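D-alanyl-lipoteichoic acid synthetase (Streptococcus pneumoniae, PDB 3BMA) probably takes part in the D-alanylation of lipoteichoic acid during cell wall biogenesis, as a membrane-associated DltD-family protein related to SGNH hydrolases. Local coordinates at residues 99-104 / 289-294; 293-298 / 362-367; 328-333 / 375-380. The protein carries 1 engineered substitution. All blocks are in the same frame, centred on the assembly; numbering follows the deposited sequence.

Interaction 1. Residues 99-104 / 289-294; sequences NKQVVY and KVNPIF
Strands 101-104 and 291-294 run side by side in the same direction, their short axes 25° apart, with Gln101 beside Asn291 and Tyr104 beside Phe294. Backbone bonds step from one to the other in turn. Asn291 N donates to Lys100 O (2.8 Å) and Ile293 N to Val102 O (3.0 Å), both in the carbonyl plane. The nearly straight bond from Tyr104 N to Ile293 O approaches from above the plane of the Ile293 carbonyl, whereas Val102 N to Asn291 O is weak at 3.4 Å. Proline has no N-H to give, but Pro292 sits where its CA, not its nitrogen, faces Val102 O, so the ladder loses nothing.

Tyr104 leaves with CG anti to the backbone N (chi1 -163°). Its CB lies 3.7 Å from Phe294 CD1; CG follows at slightly longer range, and CD2 reaches the edge of the Phe294 ring in its plane, 3.8 Å from CE1. The ring planes stand 77° apart, the side chains crossing obliquely, and Tyr104 OH hydrogen-bonds Ser83 OG. On the same face Val102 CG2 rests on Pro292 CB at 3.7 Å, and helix 274-287 packs over Pro292 and Phe294.

On the other face, with Val103 and Ile293, Gln101 and Asn291 lie alongside each other; Gln101 bonds Arg42 and Phe367 O, and Asn291 ND2 bonds Thr372 O. At the exposed entry to the strands, one water accepts from Asn99 ND2 and donates weakly to Lys289 O, bridging the segments. Beta-branched and aromatic residues suit this buried pairing of inner strands in a helix-flanked parallel sheet, as in the SGNH-hydrolase fold.

Interaction 2. Residues 293-298 / 362-367; sequences IFIIPP and KAVDPF
Ile293 carries most of this contact, pushing its branched side chain from strand 293-296 against the face of helix 362-367. Strand and helix run almost exactly antiparallel, 172° between their directions, with axes 9.9 Å apart, a spacing bridged mainly by side chains, with one methyl against a helix carbonyl.

The packing is tightest at Phe367. With CG anti to its backbone N (chi1 174°), the phenylalanine reaches across to the start of the strand, sliding past the Ile293 side chain in the opposite direction. Ile293 CB stands over one face of the ring, 4.1 Å from the centroid and 28° off the normal, in a CH-pi contact. CG2 comes in at the ring's CD2 side, 3.6 Å away. The beta branch is what lets one residue offer both a methine and a methyl to the same ring, while its longer branch, CG1 anti to the backbone N, carries CD1 elsewhere, to within 3.6 Å of Ala363 O.

A second close touch joins Ile295 CD1 to Val364 CG2 at 3.7 Å, the two side chains crossing at about a right angle. Val364 also leans on Val103 of the next strand, so the helix spans both strands.

Contact loosens toward the helix's outer side. Ala363, partly exposed, brings only a small CB, 4.5 Å from Ile293 CD1. Lys362 and Pro366 are exposed, and Asp365 forms a salt bridge with Arg69. Pro366, lacking an N-H, leaves a kink in the helix one residue before Phe367. Isoleucines on the strand meet alanine, valine and phenylalanine on the helix in an apolar seam between a strand of a parallel sheet and a helix running antiparallel to it, an alpha/beta layering consistent with the SGNH-hydrolase-like fold expected of this family.

Interaction 3. Residues 328-333 / 375-380; sequences QGFTNI and PTYHLN
Two aromatic rings lie almost flat on one another between segments that have no regular secondary structure: Phe330 and Tyr377 form an offset stack, centroids 4.1 Å apart and planes at 11°. Phe330 CE1 approaches one face of the tyrosine, 3.6 Å from Tyr377 CE1, and the carbonyl oxygen of Pro375 lies over the opposite face. Both residues hold CG anti to the carbonyl carbon, yet the side chains reach the stack at about a right angle to each other. The tyrosine hydroxyl continues past the phenylalanine to hydrogen-bond Val290 O, which suits a tyrosine here, while the purely apolar Phe330 also packs on Phe285 and Pro292.

Gly329 makes room for the tyrosine's edge. It ends helix 311-326 in a Schellman motif, with phi 111°, and a CB at this position would press on Tyr377 CD1 and against the preceding carbonyl oxygen. Glycine therefore serves both the helix end and the close approach of the 375-380 segment, whose Tyr377 CE1 lies 3.5 Å from Gly329 O.

Gln328 grips the other segment twice. Its backbone O accepts from His378 N at 2.9 Å, the donor standing above the carbonyl plane. Its side chain, extended beyond CG, brings OE1 to Asn380 N, also at 2.9 Å; this straighter bond lies in the amide plane, on a lone pair. OE1 accepts in addition from Gln279, and NE2 donates back to Gln324 O, so the flat amide is fixed from both ends. Leu379 CD2 touches the oxygen end, 3.4 Å from Gln328 OE1, the two side chains crossing obliquely beside Ser286 of helix 274-287.

All three contacts meet around strand 291-296. Interactions 1 and 2 share Ile293 and Phe294, their centres about 11 Å apart: one pairs this strand with 101-105, the other lays helix 355-369 on it, and Gln101 NE2 probably bonds Phe367 O between them. Interaction 3, about 11 Å from interaction 1 and 16 Å from interaction 2, joins the connection entering strand 333-335, outermost in this chain, to the chain beyond helix 355-369; Tyr377 OH reaches Val290 O, and Asn332 O meets Phe294 N. Interaction 1 closes before interaction 3 opens, whereas the segments of 2 and 3 alternate. Residues far apart in sequence thus pack around both faces of strand 291-296.

Interaction 1. Residues 99-104 / 289-294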
loop_
_atom_site.group_PDB
_atom_site.type_symbol
_atom_site.label_atom_id
_atom_site.label_comp_id
_atom_site.label_asym_id
_atom_site.label_seq_id
_atom_site.Cartn_x
_atom_site.Cartn_y
_atom_site.Cartn_z
ATOM N N ASN C 99 12.874 11.741 -29.657
ATOM C CA ASN C 99 13.669 12.505 -30.646
ATOM C C ASN C 99 14.483 11.647 -31.618
ATOM O O ASN C 99 15.648 11.948 -31.900
ATOM C CB ASN C 99 14.590 13.545 -29.974
ATOM C CG ASN C 99 13.891 14.357 -28.901
ATOM O OD1 ASN C 99 14.240 14.262 -27.725
ATOM N ND2 ASN C 99 12.915 15.172 -29.297
ATOM N N LYS C 100 13.873 10.583 -32.128
ATOM C CA LYS C 100 14.604 9.630 -32.954
ATOM C C LYS C 100 13.948 9.302 -34.292
ATOM O O LYS C 100 12.781 9.593 -34.512
ATOM C CB LYS C 100 14.917 8.362 -32.154
ATOM C CG LYS C 100 16.373 8.299 -31.733
ATOM C CD LYS C 100 16.543 7.964 -30.271
ATOM C CE LYS C 100 17.974 8.241 -29.833
ATOM N NZ LYS C 100 18.134 8.137 -28.358
ATOM N N GLN C 101 14.726 8.719 -35.198
ATOM C CA GLN C 101 14.194 8.283 -36.482
ATOM C C GLN C 101 13.776 6.818 -36.421
ATOM O O GLN C 101 14.475 5.992 -35.825
ATOM C CB GLN C 101 15.221 8.493 -37.595
ATOM C CG GLN C 101 15.442 9.948 -37.983
ATOM C CD GLN C 101 16.382 10.099 -39.168
ATOM O OE1 GLN C 101 17.427 9.450 -39.236
ATOM N NE2 GLN C 101 16.014 10.962 -40.106
ATOM N N VAL C 102 12.624 6.506 -37.019
ATOM C CA VAL C 102 12.163 5.117 -37.166
ATOM C C VAL C 102 11.709 4.799 -38.608
ATOM O O VAL C 102 11.502 5.707 -39.420
ATOM C CB VAL C 102 11.019 4.741 -36.160
ATOM C CG1 VAL C 102 11.369 5.120 -34.713
ATOM C CG2 VAL C 102 9.697 5.357 -36.564
ATOM N N VAL C 103 11.582 3.505 -38.908
ATOM C CA VAL C 103 10.956 3.023 -40.143
ATOM C C VAL C 103 9.656 2.319 -39.762
ATOM O O VAL C 103 9.655 1.431 -38.912
ATOM C CB VAL C 103 11.878 2.038 -40.917
ATOM C CG1 VAL C 103 11.142 1.407 -42.099
ATOM C CG2 VAL C 103 13.127 2.740 -41.391
ATOM N N TYR C 104 8.552 2.727 -40.378
ATOM C CA TYR C 104 7.255 2.129 -40.093
ATOM C C TYR C 104 6.566 1.685 -41.380
ATOM O O TYR C 104 6.115 2.513 -42.163
ATOM C CB TYR C 104 6.377 3.115 -39.312
ATOM C CG TYR C 104 5.191 2.475 -38.634
ATOM C CD1 TYR C 104 5.309 1.935 -37.355
ATOM C CD2 TYR C 104 3.950 2.411 -39.264
ATOM C CE1 TYR C 104 4.232 1.338 -36.725
ATOM C CE2 TYR C 104 2.863 1.815 -38.642
ATOM C CZ TYR C 104 3.013 1.285 -37.371
ATOM O OH TYR C 104 1.947 0.690 -36.750
ATOM N N LYS C 289 8.128 12.847 -30.328
ATOM C CA LYS C 289 8.850 13.611 -31.357
ATOM C C LYS C 289 9.720 12.726 -32.250
ATOM O O LYS C 289 10.869 13.074 -32.538
ATOM C CB LYS C 289 9.703 14.746 -30.750
ATOM C CG LYS C 289 8.963 15.715 -29.842
ATOM C CD LYS C 289 9.852 16.892 -29.483
ATOM C CE LYS C 289 9.287 17.681 -28.314
ATOM N NZ LYS C 289 9.392 16.929 -27.026
ATOM N N VAL C 290 9.189 11.579 -32.675
ATOM C CA VAL C 290 9.959 10.722 -33.583
ATOM C C VAL C 290 9.755 11.168 -35.033
ATOM O O VAL C 290 8.708 11.724 -35.379
ATOM C CB VAL C 290 9.736 9.163 -33.382
ATOM C CG1 VAL C 290 9.207 8.831 -31.998
ATOM C CG2 VAL C 290 8.853 8.562 -34.450
ATOM N N ASN C 291 10.779 10.963 -35.856
ATOM C CA ASN C 291 10.721 11.288 -37.276
ATOM C C ASN C 291 10.690 9.997 -38.087
ATOM O O ASN C 291 11.734 9.436 -38.412
ATOM C CB ASN C 291 11.910 12.169 -37.678
ATOM C CG ASN C 291 11.789 12.728 -39.090
ATOM O OD1 ASN C 291 10.702 12.776 -39.675
ATOM N ND2 ASN C 291 12.915 13.163 -39.640
ATOM N N PRO C 292 9.479 9.515 -38.406
ATOM C CA PRO C 292 9.308 8.255 -39.104
ATOM C C PRO C 292 9.347 8.389 -40.621
ATOM O O PRO C 292 8.912 9.406 -41.173
ATOM C CB PRO C 292 7.907 7.819 -38.672
ATOM C CG PRO C 292 7.189 9.086 -38.390
ATOM C CD PRO C 292 8.184 10.150 -38.102
ATOM N N ILE C 293 9.883 7.369 -41.285
ATOM C CA ILE C 293 9.630 7.193 -42.710
ATOM C C ILE C 293 8.674 6.015 -42.893
ATOM O O ILE C 293 8.937 4.910 -42.423
ATOM C CB ILE C 293 10.932 7.070 -43.566
ATOM C CG1 ILE C 293 10.589 7.008 -45.062
ATOM C CG2 ILE C 293 11.808 5.893 -43.122
ATOM C CD1 ILE C 293 11.719 7.452 -45.985
ATOM N N PHE C 294 7.543 6.275 -43.542
ATOM C CA PHE C 294 6.537 5.244 -43.793
ATOM C C PHE C 294 6.739 4.542 -45.132
ATOM O O PHE C 294 7.091 5.171 -46.134
ATOM C CB PHE C 294 5.127 5.827 -43.692
ATOM C CG PHE C 294 4.825 6.432 -42.350
ATOM C CD1 PHE C 294 4.483 5.622 -41.268
ATOM C CD2 PHE C 294 4.911 7.806 -42.156
ATOM C CE1 PHE C 294 4.209 6.168 -40.024
ATOM C CE2 PHE C 294 4.643 8.365 -40.911
ATOM C CZ PHE C 294 4.290 7.545 -39.845
HETATM O O HOH W 1 12.860 15.824 -32.223
#

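Interaction 2. Residues 293-298 / 362-367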
loop_
_atom_site.group_PDB
_atom_site.type_symbol
_atom_site.label_atom_id
_atom_site.label_comp_id
_atom_site.label_asym_id
_atom_site.label_seq_id
_atom_site.Cartn_x
_atom_site.Cartn_y
_atom_site.Cartn_z
ATOM N N ILE C 293 9.883 7.369 -41.285
ATOM C CA ILE C 293 9.630 7.193 -42.710
ATOM C C ILE C 293 8.674 6.015 -42.893
ATOM O O ILE C 293 8.937 4.910 -42.423
ATOM C CB ILE C 293 10.932 7.070 -43.566
ATOM C CG1 ILE C 293 10.589 7.008 -45.062
ATOM C CG2 ILE C 293 11.808 5.893 -43.122
ATOM C CD1 ILE C 293 11.719 7.452 -45.985
ATOM N N PHE C 294 7.543 6.275 -43.542
ATOM C CA PHE C 294 6.537 5.244 -43.793
ATOM C C PHE C 294 6.739 4.542 -45.132
ATOM O O PHE C 294 7.091 5.171 -46.134
ATOM C CB PHE C 294 5.127 5.827 -43.692
ATOM C CG PHE C 294 4.825 6.432 -42.350
ATOM C CD1 PHE C 294 4.483 5.622 -41.268
ATOM C CD2 PHE C 294 4.911 7.806 -42.156
ATOM C CE1 PHE C 294 4.209 6.168 -40.024
ATOM C CE2 PHE C 294 4.643 8.365 -40.911
ATOM C CZ PHE C 294 4.290 7.545 -39.845
ATOM N N ILE C 295 6.524 3.231 -45.133
ATOM C CA ILE C 295 6.676 2.419 -46.335
ATOM C C ILE C 295 5.318 1.844 -46.712
ATOM O O ILE C 295 4.663 1.192 -45.896
ATOM C CB ILE C 295 7.683 1.258 -46.122
ATOM C CG1 ILE C 295 8.935 1.718 -45.350
ATOM C CG2 ILE C 295 8.012 0.555 -47.446
ATOM C CD1 ILE C 295 9.818 2.749 -46.051
ATOM N N ILE C 296 4.885 2.107 -47.941
ATOM C CA ILE C 296 3.629 1.555 -48.434
ATOM C C ILE C 296 3.931 0.566 -49.560
ATOM O O ILE C 296 4.211 0.981 -50.680
ATOM C CB ILE C 296 2.643 2.655 -48.896
ATOM C CG1 ILE C 296 2.479 3.725 -47.810
ATOM C CG2 ILE C 296 1.288 2.044 -49.246
ATOM C CD1 ILE C 296 1.488 4.827 -48.151
ATOM N N PRO C 297 3.896 -0.748 -49.255
ATOM C CA PRO C 297 4.210 -1.813 -50.211
ATOM C C PRO C 297 3.103 -2.040 -51.243
ATOM O O PRO C 297 1.936 -1.723 -50.977
ATOM C CB PRO C 297 4.339 -3.063 -49.322
ATOM C CG PRO C 297 4.340 -2.568 -47.915
ATOM C CD PRO C 297 3.550 -1.308 -47.940
ATOM N N PRO C 298 3.465 -2.569 -52.428
ATOM C CA PRO C 298 2.442 -3.023 -53.354
ATOM C C PRO C 298 2.053 -4.488 -53.136
ATOM O O PRO C 298 2.696 -5.205 -52.361
ATOM C CB PRO C 298 3.134 -2.878 -54.705
ATOM C CG PRO C 298 4.558 -3.196 -54.416
ATOM C CD PRO C 298 4.819 -2.723 -53.000
ATOM N N LYS C 362 16.940 3.115 -51.292
ATOM C CA LYS C 362 17.131 4.425 -51.930
ATOM C C LYS C 362 16.348 5.565 -51.266
ATOM O O LYS C 362 16.700 6.735 -51.424
ATOM C CB LYS C 362 16.792 4.360 -53.426
ATOM C CG LYS C 362 17.841 3.664 -54.282
ATOM C CD LYS C 362 17.293 3.314 -55.656
ATOM C CE LYS C 362 18.166 2.288 -56.358
ATOM N NZ LYS C 362 17.469 1.646 -57.507
ATOM N N ALA C 363 15.293 5.220 -50.532
ATOM C CA ALA C 363 14.518 6.208 -49.789
ATOM C C ALA C 363 14.880 6.204 -48.306
ATOM O O ALA C 363 14.849 7.247 -47.648
ATOM C CB ALA C 363 13.025 5.968 -49.977
ATOM N N VAL C 364 15.237 5.027 -47.793
ATOM C CA VAL C 364 15.460 4.838 -46.359
ATOM C C VAL C 364 16.891 5.193 -45.933
ATOM O O VAL C 364 17.077 5.959 -44.983
ATOM C CB VAL C 364 15.031 3.409 -45.900
ATOM C CG1 VAL C 364 15.435 3.131 -44.474
ATOM C CG2 VAL C 364 13.527 3.250 -46.037
ATOM N N ASP C 365 17.887 4.654 -46.639
ATOM C CA ASP C 365 19.299 4.957 -46.343
ATOM C C ASP C 365 19.668 6.455 -46.289
ATOM O O ASP C 365 20.217 6.879 -45.277
ATOM C CB ASP C 365 20.270 4.171 -47.237
ATOM C CG ASP C 365 21.721 4.536 -46.984
ATOM O OD1 ASP C 365 22.256 4.172 -45.914
ATOM O OD2 ASP C 365 22.325 5.190 -47.859
ATOM N N PRO C 366 19.348 7.258 -47.344
ATOM C CA PRO C 366 19.673 8.691 -47.261
ATOM C C PRO C 366 18.950 9.434 -46.136
ATOM O O PRO C 366 19.490 10.404 -45.600
ATOM C CB PRO C 366 19.201 9.236 -48.615
ATOM C CG PRO C 366 19.167 8.064 -49.505
ATOM C CD PRO C 366 18.704 6.952 -48.635
ATOM N N PHE C 367 17.744 8.978 -45.796
ATOM C CA PHE C 367 16.958 9.539 -44.695
ATOM C C PHE C 367 17.603 9.264 -43.331
ATOM O O PHE C 367 17.727 10.169 -42.504
ATOM C CB PHE C 367 15.525 8.990 -44.743
ATOM C CG PHE C 367 14.671 9.384 -43.566
ATOM C CD1 PHE C 367 14.183 10.678 -43.443
ATOM C CD2 PHE C 367 14.334 8.449 -42.592
ATOM C CE1 PHE C 367 13.383 11.038 -42.360
ATOM C CE2 PHE C 367 13.541 8.801 -41.507
ATOM C CZ PHE C 367 13.063 10.096 -41.392
#

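Interaction 3. Residues 328-333 / 375-380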
loop_
_atom_site.group_PDB
_atom_site.type_symbol
_atom_site.label_atom_id
_atom_site.label_comp_id
_atom_site.label_asym_id
_atom_site.label_seq_id
_atom_site.Cartn_x
_atom_site.Cartn_y
_atom_site.Cartn_z
ATOM N N GLN C 328 -1.624 15.543 -41.016
ATOM C CA GLN C 328 -1.180 15.675 -39.639
ATOM C C GLN C 328 0.300 16.039 -39.557
ATOM O O GLN C 328 0.812 16.322 -38.478
ATOM C CB GLN C 328 -1.457 14.383 -38.877
ATOM C CG GLN C 328 -2.928 14.119 -38.631
ATOM C CD GLN C 328 -3.163 12.903 -37.763
ATOM O OE1 GLN C 328 -3.541 13.027 -36.599
ATOM N NE2 GLN C 328 -2.935 11.717 -38.323
ATOM N N GLY C 329 0.982 16.020 -40.699
ATOM C CA GLY C 329 2.360 16.484 -40.785
ATOM C C GLY C 329 3.389 15.402 -41.047
ATOM O O GLY C 329 4.587 15.661 -40.964
ATOM N N PHE C 330 2.925 14.191 -41.354
ATOM C CA PHE C 330 3.814 13.060 -41.612
ATOM C C PHE C 330 3.991 12.957 -43.118
ATOM O O PHE C 330 3.112 12.445 -43.816
ATOM C CB PHE C 330 3.230 11.748 -41.056
ATOM C CG PHE C 330 3.115 11.708 -39.553
ATOM C CD1 PHE C 330 4.174 11.248 -38.774
ATOM C CD2 PHE C 330 1.939 12.105 -38.919
ATOM C CE1 PHE C 330 4.076 11.206 -37.381
ATOM C CE2 PHE C 330 1.830 12.064 -37.528
ATOM C CZ PHE C 330 2.899 11.612 -36.760
ATOM N N THR C 331 5.116 13.456 -43.619
ATOM C CA THR C 331 5.301 13.596 -45.070
ATOM C C THR C 331 6.451 12.766 -45.634
ATOM O O THR C 331 6.694 12.782 -46.842
ATOM C CB THR C 331 5.461 15.084 -45.504
ATOM O OG1 THR C 331 6.588 15.666 -44.836
ATOM C CG2 THR C 331 4.194 15.897 -45.192
ATOM N N ASN C 332 7.157 12.050 -44.762
ATOM C CA ASN C 332 8.193 11.120 -45.200
ATOM C C ASN C 332 7.559 9.778 -45.565
ATOM O O ASN C 332 7.510 8.863 -44.749
ATOM C CB ASN C 332 9.261 10.922 -44.114
ATOM C CG ASN C 332 9.899 12.222 -43.655
ATOM O OD1 ASN C 332 10.195 13.107 -44.458
ATOM N ND2 ASN C 332 10.134 12.331 -42.351
ATOM N N ILE C 333 7.057 9.676 -46.792
ATOM C CA ILE C 333 6.353 8.476 -47.240
ATOM C C ILE C 333 7.029 7.883 -48.466
ATOM O O ILE C 333 7.036 8.495 -49.537
ATOM C CB ILE C 333 4.873 8.773 -47.596
ATOM C CG1 ILE C 333 4.158 9.489 -46.451
ATOM C CG2 ILE C 333 4.150 7.488 -47.972
ATOM C CD1 ILE C 333 2.831 10.084 -46.842
ATOM N N PRO C 375 9.335 17.307 -37.468
ATOM C CA PRO C 375 8.609 18.576 -37.542
ATOM C C PRO C 375 7.533 18.683 -36.461
ATOM O O PRO C 375 7.397 17.788 -35.626
ATOM C CB PRO C 375 7.952 18.512 -38.922
ATOM C CG PRO C 375 7.737 17.070 -39.147
ATOM C CD PRO C 375 8.968 16.417 -38.585
ATOM N N THR C 376 6.781 19.777 -36.478
ATOM C CA THR C 376 5.629 19.920 -35.596
ATOM C C THR C 376 4.430 19.245 -36.259
ATOM O O THR C 376 4.077 19.566 -37.395
ATOM C CB THR C 376 5.321 21.408 -35.295
ATOM O OG1 THR C 376 6.499 22.051 -34.793
ATOM C CG2 THR C 376 4.202 21.535 -34.262
ATOM N N TYR C 377 3.824 18.294 -35.555
ATOM C CA TYR C 377 2.649 17.603 -36.069
ATOM C C TYR C 377 1.368 18.253 -35.555
ATOM O O TYR C 377 1.337 18.789 -34.447
ATOM C CB TYR C 377 2.673 16.118 -35.697
ATOM C CG TYR C 377 3.940 15.376 -36.083
ATOM C CD1 TYR C 377 4.274 15.160 -37.419
ATOM C CD2 TYR C 377 4.793 14.874 -35.105
ATOM C CE1 TYR C 377 5.443 14.468 -37.766
ATOM C CE2 TYR C 377 5.954 14.180 -35.440
ATOM C CZ TYR C 377 6.270 13.980 -36.768
ATOM O OH TYR C 377 7.420 13.299 -37.092
ATOM N N HIS C 378 0.318 18.203 -36.368
ATOM C CA HIS C 378 -0.981 18.746 -35.989
ATOM C C HIS C 378 -2.026 17.631 -36.000
ATOM O O HIS C 378 -2.646 17.346 -37.030
ATOM C CB HIS C 378 -1.373 19.904 -36.916
ATOM C CG HIS C 378 -0.449 21.082 -36.833
ATOM N ND1 HIS C 378 0.766 21.123 -37.485
ATOM C CD2 HIS C 378 -0.559 22.256 -36.169
ATOM C CE1 HIS C 378 1.364 22.273 -37.226
ATOM N NE2 HIS C 378 0.579 22.979 -36.431
ATOM N N LEU C 379 -2.207 17.002 -34.839
ATOM C CA LEU C 379 -3.017 15.790 -34.717
ATOM C C LEU C 379 -4.519 16.029 -34.837
ATOM O O LEU C 379 -5.061 16.970 -34.253
ATOM C CB LEU C 379 -2.714 15.061 -33.402
ATOM C CG LEU C 379 -1.343 14.404 -33.207
ATOM C CD1 LEU C 379 -1.230 13.873 -31.785
ATOM C CD2 LEU C 379 -1.086 13.289 -34.213
ATOM N N ASN C 380 -5.175 15.164 -35.604
ATOM C CA ASN C 380 -6.626 15.180 -35.729
ATOM C C ASN C 380 -7.211 13.971 -35.013
ATOM O O ASN C 380 -6.877 12.824 -35.329
ATOM C CB ASN C 380 -7.047 15.211 -37.204
ATOM C CG ASN C 380 -8.538 15.490 -37.395
ATOM O OD1 ASN C 380 -9.115 15.120 -38.416
ATOM N ND2 ASN C 380 -9.160 16.150 -36.423
#